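Local coordinates for protein beta-glucoside kinase (Listeria monocytogenes, PDB 4HTL) that catalyses the ATP-dependent phosphorylation of cellobiose to cellobiose-6'-phosphate and may also regulate transcription of the cellobiose phosphotransferase operon, at residues L16-V21 with K48-E53. Sequence-based numbering, arbitrary orientation.
Sequences LKMGVV and KVFLAE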
loop_
_atom_site.group_PDB
_atom_site.type_symbol
_atom_site.label_atom_id
_atom_site.label_comp_id
_atom_site.label_asym_id
_atom_site.label_seq_id
_atom_site.Cartn_x
_atom_site.Cartn_y
_atom_site.Cartn_z
ATOM N N LEU A 16 16.575 -3.523 -24.943
ATOM C CA LEU A 16 16.396 -4.878 -24.486
ATOM C C LEU A 16 17.759 -5.324 -24.019
ATOM O O LEU A 16 18.711 -5.315 -24.816
ATOM C CB LEU A 16 15.926 -5.802 -25.614
ATOM C CG LEU A 16 15.846 -7.311 -25.307
ATOM C CD1 LEU A 16 14.787 -7.648 -24.233
ATOM C CD2 LEU A 16 15.592 -8.118 -26.559
ATOM N N LYS A 17 17.884 -5.622 -22.722
ATOM C CA LYS A 17 19.117 -6.167 -22.200
ATOM C C LYS A 17 19.035 -7.692 -22.149
ATOM O O LYS A 17 17.979 -8.257 -21.860
ATOM C CB LYS A 17 19.377 -5.604 -20.813
ATOM C CG LYS A 17 19.629 -4.092 -20.786
ATOM C CD LYS A 17 19.713 -3.614 -19.339
ATOM C CE LYS A 17 20.096 -2.142 -19.222
ATOM N NZ LYS A 17 19.719 -1.573 -17.902
HETATM N N MSE A 18 20.161 -8.351 -22.411
HETATM C CA MSE A 18 20.203 -9.794 -22.511
HETATM C C MSE A 18 21.506 -10.260 -21.868
HETATM O O MSE A 18 22.537 -9.563 -21.952
HETATM C CB MSE A 18 20.139 -10.233 -23.987
HETATM C CG MSE A 18 19.151 -9.469 -24.833
HETATM SE SE MSE A 18 19.243 -9.911 -26.745
HETATM C CE MSE A 18 19.358 -8.134 -27.333
ATOM N N GLY A 19 21.480 -11.432 -21.240
ATOM C CA GLY A 19 22.688 -11.984 -20.662
ATOM C C GLY A 19 22.608 -13.472 -20.494
ATOM O O GLY A 19 21.522 -14.071 -20.569
ATOM N N VAL A 20 23.775 -14.078 -20.308
ATOM C CA VAL A 20 23.862 -15.464 -19.869
ATOM C C VAL A 20 24.366 -15.361 -18.434
ATOM O O VAL A 20 25.390 -14.715 -18.154
ATOM C CB VAL A 20 24.807 -16.305 -20.736
ATOM C CG1 VAL A 20 25.007 -17.708 -20.120
ATOM C CG2 VAL A 20 24.297 -16.354 -22.187
ATOM N N VAL A 21 23.596 -15.957 -17.533
ATOM C CA VAL A 21 23.763 -15.762 -16.111
ATOM C C VAL A 21 23.890 -17.135 -15.457
ATOM O O VAL A 21 23.135 -18.094 -15.764
ATOM C CB VAL A 21 22.574 -14.976 -15.514
ATOM C CG1 VAL A 21 22.864 -14.526 -14.071
ATOM C CG2 VAL A 21 22.215 -13.790 -16.411
ATOM N N LYS A 48 15.061 -14.488 -30.182
ATOM C CA LYS A 48 15.378 -15.641 -31.016
ATOM C C LYS A 48 16.834 -15.625 -31.453
ATOM O O LYS A 48 17.529 -16.662 -31.414
ATOM C CB LYS A 48 14.463 -15.690 -32.258
ATOM C CG LYS A 48 13.192 -16.441 -32.016
ATOM C CD LYS A 48 12.375 -16.573 -33.294
ATOM C CE LYS A 48 12.798 -17.778 -34.107
ATOM N NZ LYS A 48 12.475 -19.062 -33.414
ATOM N N VAL A 49 17.304 -14.448 -31.853
ATOM C CA VAL A 49 18.696 -14.292 -32.336
ATOM C C VAL A 49 19.681 -14.551 -31.184
ATOM O O VAL A 49 20.643 -15.310 -31.349
ATOM C CB VAL A 49 18.915 -12.898 -32.992
ATOM C CG1 VAL A 49 20.405 -12.594 -33.212
ATOM C CG2 VAL A 49 18.135 -12.799 -34.306
ATOM N N PHE A 50 19.411 -13.988 -30.006
ATOM C CA PHE A 50 20.297 -14.202 -28.840
ATOM C C PHE A 50 20.371 -15.674 -28.441
ATOM O O PHE A 50 21.449 -16.174 -28.139
ATOM C CB PHE A 50 19.830 -13.370 -27.647
ATOM C CG PHE A 50 20.771 -13.373 -26.449
ATOM C CD1 PHE A 50 21.928 -12.621 -26.443
ATOM C CD2 PHE A 50 20.475 -14.123 -25.322
ATOM C CE1 PHE A 50 22.776 -12.615 -25.329
ATOM C CE2 PHE A 50 21.322 -14.131 -24.214
ATOM C CZ PHE A 50 22.474 -13.381 -24.223
ATOM N N LEU A 51 19.230 -16.373 -28.471
ATOM C CA LEU A 51 19.184 -17.798 -28.089
ATOM C C LEU A 51 19.972 -18.701 -29.056
ATOM O O LEU A 51 20.693 -19.597 -28.616
ATOM C CB LEU A 51 17.730 -18.265 -27.951
ATOM C CG LEU A 51 16.961 -17.661 -26.761
ATOM C CD1 LEU A 51 15.450 -17.871 -26.898
ATOM C CD2 LEU A 51 17.503 -18.215 -25.430
ATOM N N ALA A 52 19.823 -18.469 -30.354
ATOM C CA ALA A 52 20.563 -19.241 -31.377
ATOM C C ALA A 52 22.068 -19.053 -31.225
ATOM O O ALA A 52 22.845 -19.989 -31.447
ATOM C CB ALA A 52 20.112 -18.852 -32.789
ATOM N N GLU A 53 22.461 -17.840 -30.835
ATOM C CA GLU A 53 23.860 -17.497 -30.550
ATOM C C GLU A 53 24.419 -18.129 -29.281
ATOM O O GLU A 53 25.611 -18.072 -29.076
ATOM C CB GLU A 53 24.024 -15.970 -30.407
ATOM C CG GLU A 53 23.786 -15.192 -31.692
ATOM C CD GLU A 53 23.819 -13.687 -31.507
ATOM O OE1 GLU A 53 23.568 -13.199 -30.373
ATOM O OE2 GLU A 53 24.100 -12.994 -32.515
#
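Met-18, present as selenomethionine, sets its CB over one face of the Phe-50 ring. This CB sits almost over the ring centre, 3.7 Å from the centroid of Phe-50 and 7° off the ring normal, a CH-pi contact. With CG anti to the carbonyl carbon and an extended chi2, the chain heads toward the helix, opposite to the direction in which Phe-50 reaches for the strand. CG lifts off the ring, and SE comes back down beside CB and CG of Phe-50, 3.6 Å from Phe-50 CB. The selenium lies oblique to the ring, 4.4 Å from the Phe-50 centroid: a Met-aromatic contact in which selenium replaces sulfur. The chain then bends at chi3, and CE turns away from Phe-50. Phe-50 projects from the helix with CG anti to its backbone N (chi1 -172°), which carries the far end of the ring down to the strand backbone. There CE2 comes within 3.7 Å of Gly-19 O, which lies near the ring plane at its edge, and CZ rests against the backbone N and C of Gly-19. Val-20 adds a looser apolar touch, its CG2 4.0 Å from Phe-50 CZ. Leu-29 and Lys-31 of strand 27-34 also touch Phe-50, while Met-18 reaches Phe-9, a probable ATP-site residue, on strand 6-11. The short segments run nearly parallel, their axes 20° apart, and this buried contact joins helix 40-52 to the beta sheet, the helix-on-sheet packing characteristic of the actin-like ATPase fold of ROK kinases.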